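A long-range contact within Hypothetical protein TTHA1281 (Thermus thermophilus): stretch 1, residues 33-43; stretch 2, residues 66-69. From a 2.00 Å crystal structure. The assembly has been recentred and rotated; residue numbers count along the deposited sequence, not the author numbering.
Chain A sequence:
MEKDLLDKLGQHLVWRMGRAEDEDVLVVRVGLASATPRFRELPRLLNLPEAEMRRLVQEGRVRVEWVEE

Stretch 1, residues 33-43: ASATPRFRELP
Stretch 2, residues 66-69: WVEE

The contact is a small, largely apolar packing of a short helical segment against the extended C-terminal tail of the same chain, closed at the chain end by one weak direct hydrogen bond and a bridging water; it buries 344 Å² in total.

Stretch 1 opens with a 3-10 segment, residues 33-35, and continues as a weakly bonded helix at about 36-41. Its turns are tight: Arg-38 N reaches Ala-35 O at 2.9 Å, Phe-39 N reaches Thr-36 O at 3.1 Å, and Leu-42 N lies 3.1 Å from Phe-39 O. Phi/psi stays near -60/-40 from Thr-36 to Phe-39, then leaves the helical region at Leu-42 (-70/157). Stretch 2 is extended, with phi/psi of -102/112 at Val-67 and -72/140 at Glu-68. Register is set by Ala-35 and Glu-69, whose CA atoms are 3.7 Å apart; Ala-35 CB comes within 3.4 Å of Glu-69 CA, an approach that its small methyl side chain permits.

Val-67 (chi1 t) points toward the helical segment and has the largest covered area, 97 Å². Its CG2 lies over one face of the Phe-39 ring (chi1 m, chi2 75°), 3.9 Å from the centroid and 18° off the normal, a CH-pi geometry. The same CG2 is 3.9 Å from Leu-42 CD1 (chi1 m, chi2 t), while CG1 is 3.8 Å from Arg-38 CB.

Arg-38 (m, m, t, chi4 -169°) lays its aliphatic portion along the tail, with CG 3.5 Å from Glu-68 O. Its NE donates a weak hydrogen bond to Glu-69 O, 3.4 Å at 159°; this terminal carboxylate oxygen lies near the guanidinium plane, at its edge. Water 1 donates to Glu-69 O at 2.7 Å and to Ser-34 O at 2.8 Å, linking the two backbones.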

ATOM      1  N   ALA A  33      11.665   1.399   7.310  1.00 20.77           N
ATOM      2  CA  ALA A  33      12.609   2.323   6.671  1.00 20.65           C
ATOM      3  C   ALA A  33      14.027   1.731   6.613  1.00 19.83           C
ATOM      4  O   ALA A  33      14.774   1.989   5.680  1.00 21.67           O
ATOM      5  CB  ALA A  33      12.640   3.667   7.420  1.00 23.55           C
ATOM      6  N   SER A  34      14.393   0.937   7.609  1.00 23.54           N
ATOM      7  CA  SER A  34      15.719   0.337   7.651  1.00 23.17           C
ATOM      8  C   SER A  34      15.957  -0.682   6.525  1.00 23.96           C
ATOM      9  O   SER A  34      17.098  -1.072   6.270  1.00 22.83           O
ATOM     10  CB  SER A  34      15.947  -0.309   9.022  1.00 25.08           C
ATOM     11  OG  SER A  34      14.887  -1.180   9.355  1.00 27.77           O
ATOM     12  N   ALA A  35      14.876  -1.098   5.858  1.00 20.55           N
ATOM     13  CA  ALA A  35      14.947  -2.062   4.755  1.00 20.40           C
ATOM     14  C   ALA A  35      15.046  -1.397   3.372  1.00 16.21           C
ATOM     15  O   ALA A  35      15.086  -2.073   2.358  1.00 14.45           O
ATOM     16  CB  ALA A  35      13.720  -2.975   4.780  1.00 15.15           C
ATOM     17  N   THR A  36      15.093  -0.072   3.352  1.00 16.39           N
ATOM     18  CA  THR A  36      15.155   0.679   2.130  1.00 17.69           C
ATOM     19  C   THR A  36      16.191   0.174   1.140  1.00 18.21           C
ATOM     20  O   THR A  36      15.901  -0.018  -0.027  1.00 17.85           O
ATOM     21  CB  THR A  36      15.445   2.151   2.438  1.00 19.72           C
ATOM     22  OG1 THR A  36      14.396   2.664   3.262  1.00 16.55           O
ATOM     23  CG2 THR A  36      15.558   2.959   1.138  1.00 19.04           C
ATOM     24  N   PRO A  37      17.436  -0.008   1.590  1.00 20.52           N
ATOM     25  CA  PRO A  37      18.470  -0.496   0.678  1.00 21.89           C
ATOM     26  C   PRO A  37      18.003  -1.732  -0.117  1.00 23.25           C
ATOM     27  O   PRO A  37      18.290  -1.832  -1.304  1.00 24.18           O
ATOM     28  CB  PRO A  37      19.629  -0.827   1.625  1.00 21.57           C
ATOM     29  CG  PRO A  37      19.494   0.201   2.678  1.00 25.11           C
ATOM     30  CD  PRO A  37      17.983   0.227   2.935  1.00 20.09           C
ATOM     31  N   ARG A  38      17.268  -2.648   0.521  1.00 19.89           N
ATOM     32  CA  ARG A  38      16.828  -3.891  -0.171  1.00 19.87           C
ATOM     33  C   ARG A  38      15.833  -3.737  -1.312  1.00 20.48           C
ATOM     34  O   ARG A  38      15.749  -4.596  -2.203  1.00 21.33           O
ATOM     35  CB  ARG A  38      16.210  -4.869   0.822  1.00 19.64           C
ATOM     36  CG  ARG A  38      17.018  -5.088   2.082  1.00 22.06           C
ATOM     37  CD  ARG A  38      18.227  -5.909   1.832  1.00 24.74           C
ATOM     38  NE  ARG A  38      19.025  -5.968   3.044  1.00 28.64           N
ATOM     39  CZ  ARG A  38      20.263  -6.441   3.097  1.00 33.20           C
ATOM     40  NH1 ARG A  38      20.838  -6.894   1.990  1.00 31.38           N
ATOM     41  NH2 ARG A  38      20.911  -6.468   4.260  1.00 32.39           N
ATOM     42  N   PHE A  39      15.052  -2.668  -1.284  1.00 21.67           N
ATOM     43  CA  PHE A  39      14.055  -2.479  -2.320  1.00 21.16           C
ATOM     44  C   PHE A  39      14.652  -2.443  -3.723  1.00 22.87           C
ATOM     45  O   PHE A  39      14.149  -3.114  -4.627  1.00 18.99           O
ATOM     46  CB  PHE A  39      13.224  -1.198  -2.069  1.00 19.18           C
ATOM     47  CG  PHE A  39      12.167  -1.340  -0.984  1.00 22.53           C
ATOM     48  CD1 PHE A  39      12.522  -1.356   0.366  1.00 19.76           C
ATOM     49  CD2 PHE A  39      10.805  -1.400  -1.319  1.00 21.15           C
ATOM     50  CE1 PHE A  39      11.544  -1.417   1.371  1.00 18.84           C
ATOM     51  CE2 PHE A  39       9.826  -1.466  -0.328  1.00 19.50           C
ATOM     52  CZ  PHE A  39      10.200  -1.476   1.026  1.00 19.47           C
ATOM     53  N   ARG A  40      15.712  -1.654  -3.912  1.00 24.77           N
ATOM     54  CA  ARG A  40      16.329  -1.525  -5.230  1.00 27.47           C
ATOM     55  C   ARG A  40      16.987  -2.790  -5.729  1.00 27.37           C
ATOM     56  O   ARG A  40      17.214  -2.930  -6.936  1.00 26.86           O
ATOM     57  CB  ARG A  40      17.366  -0.399  -5.244  1.00 35.15           C
ATOM     58  CG  ARG A  40      16.762   0.976  -5.368  1.00 41.03           C
ATOM     59  CD  ARG A  40      15.936   1.338  -4.141  1.00 47.84           C
ATOM     60  NE  ARG A  40      15.136   2.535  -4.386  1.00 50.88           N
ATOM     61  CZ  ARG A  40      14.510   3.220  -3.441  1.00 52.53           C
ATOM     62  NH1 ARG A  40      14.589   2.833  -2.178  1.00 53.41           N
ATOM     63  NH2 ARG A  40      13.809   4.296  -3.762  1.00 54.56           N
ATOM     64  N   GLU A  41      17.274  -3.707  -4.814  1.00 25.18           N
ATOM     65  CA  GLU A  41      17.917  -4.969  -5.145  1.00 28.59           C
ATOM     66  C   GLU A  41      16.897  -5.939  -5.757  1.00 26.06           C
ATOM     67  O   GLU A  41      17.253  -6.818  -6.526  1.00 25.80           O
ATOM     68  CB  GLU A  41      18.512  -5.607  -3.882  1.00 35.14           C
ATOM     69  CG  GLU A  41      19.637  -4.821  -3.191  1.00 40.78           C
ATOM     70  CD  GLU A  41      19.882  -5.314  -1.761  1.00 47.00           C
ATOM     71  OE1 GLU A  41      19.599  -6.510  -1.486  1.00 49.89           O
ATOM     72  OE2 GLU A  41      20.366  -4.518  -0.916  1.00 50.49           O
ATOM     73  N   LEU A  42      15.626  -5.753  -5.407  1.00 20.70           N
ATOM     74  CA  LEU A  42      14.544  -6.600  -5.891  1.00 16.71           C
ATOM     75  C   LEU A  42      14.247  -6.417  -7.381  1.00 15.79           C
ATOM     76  O   LEU A  42      14.567  -5.360  -7.966  1.00 13.80           O
ATOM     77  CB  LEU A  42      13.281  -6.293  -5.089  1.00 13.73           C
ATOM     78  CG  LEU A  42      13.339  -6.650  -3.611  1.00 12.26           C
ATOM     79  CD1 LEU A  42      12.106  -6.061  -2.943  1.00 10.80           C
ATOM     80  CD2 LEU A  42      13.406  -8.176  -3.444  1.00 12.65           C
ATOM     81  N   PRO A  43      13.622  -7.443  -8.018  1.00 14.50           N
ATOM     82  CA  PRO A  43      13.308  -7.313  -9.444  1.00 15.11           C
ATOM     83  C   PRO A  43      12.524  -6.031  -9.649  1.00 14.01           C
ATOM     84  O   PRO A  43      11.661  -5.687  -8.837  1.00 18.76           O
ATOM     85  CB  PRO A  43      12.464  -8.544  -9.748  1.00 15.01           C
ATOM     86  CG  PRO A  43      12.957  -9.546  -8.782  1.00 15.40           C
ATOM     87  CD  PRO A  43      13.186  -8.757  -7.500  1.00 13.68           C
ATOM     88  N   TRP A  66       6.294  -8.145   1.573  1.00  6.70           N
ATOM     89  CA  TRP A  66       7.016  -7.576   2.701  1.00 10.33           C
ATOM     90  C   TRP A  66       8.501  -7.704   2.441  1.00 11.42           C
ATOM     91  O   TRP A  66       8.993  -8.774   2.090  1.00 13.90           O
ATOM     92  CB  TRP A  66       6.655  -8.278   4.015  1.00 10.53           C
ATOM     93  CG  TRP A  66       7.361  -7.662   5.173  1.00 12.32           C
ATOM     94  CD1 TRP A  66       8.571  -8.032   5.714  1.00 10.47           C
ATOM     95  CD2 TRP A  66       6.928  -6.520   5.898  1.00  8.00           C
ATOM     96  NE1 TRP A  66       8.907  -7.180   6.747  1.00  9.24           N
ATOM     97  CE2 TRP A  66       7.918  -6.238   6.875  1.00 13.66           C
ATOM     98  CE3 TRP A  66       5.791  -5.704   5.829  1.00 12.57           C
ATOM     99  CZ2 TRP A  66       7.812  -5.161   7.756  1.00  9.30           C
ATOM    100  CZ3 TRP A  66       5.689  -4.633   6.707  1.00 12.06           C
ATOM    101  CH2 TRP A  66       6.695  -4.382   7.658  1.00 10.04           C
ATOM    102  N   VAL A  67       9.206  -6.595   2.579  1.00 12.47           N
ATOM    103  CA  VAL A  67      10.636  -6.561   2.351  1.00 10.88           C
ATOM    104  C   VAL A  67      11.362  -6.556   3.670  1.00 13.80           C
ATOM    105  O   VAL A  67      11.276  -5.586   4.400  1.00 14.16           O
ATOM    106  CB  VAL A  67      11.030  -5.276   1.623  1.00 11.95           C
ATOM    107  CG1 VAL A  67      12.510  -5.289   1.377  1.00 12.46           C
ATOM    108  CG2 VAL A  67      10.229  -5.134   0.307  1.00  8.99           C
ATOM    109  N   GLU A  68      12.075  -7.643   3.969  1.00 14.53           N
ATOM    110  CA  GLU A  68      12.804  -7.797   5.212  1.00 16.67           C
ATOM    111  C   GLU A  68      14.028  -6.875   5.208  1.00 18.90           C
ATOM    112  O   GLU A  68      14.687  -6.705   4.162  1.00 15.27           O
ATOM    113  CB  GLU A  68      13.280  -9.252   5.359  1.00 16.96           C
ATOM    114  CG  GLU A  68      12.191 -10.303   5.264  1.00 17.57           C
ATOM    115  CD  GLU A  68      11.570 -10.647   6.599  1.00 22.96           C
ATOM    116  OE1 GLU A  68      11.499 -11.872   6.899  1.00 22.63           O
ATOM    117  OE2 GLU A  68      11.147  -9.718   7.334  1.00 18.42           O
ATOM    118  N   GLU A  69      14.321  -6.256   6.349  1.00 21.17           N
ATOM    119  CA  GLU A  69      15.489  -5.382   6.396  1.00 28.10           C
ATOM    120  C   GLU A  69      16.773  -6.190   6.563  1.00 31.23           C
ATOM    121  O   GLU A  69      17.831  -5.661   6.170  1.00 31.66           O
ATOM    122  CB  GLU A  69      15.358  -4.321   7.492  1.00 35.14           C
ATOM    123  CG  GLU A  69      14.308  -4.590   8.548  1.00 40.96           C
ATOM    124  CD  GLU A  69      14.739  -5.665   9.513  1.00 45.42           C
ATOM    125  OE1 GLU A  69      14.049  -5.868  10.536  1.00 47.91           O
ATOM    126  OE2 GLU A  69      15.782  -6.308   9.247  1.00 49.00           O
ATOM    127  OXT GLU A  69      16.706  -7.359   7.048  1.00 34.12           O
TER
HETATM  128  O   HOH W   1      18.353  -3.254   5.017  1.00 21.85           O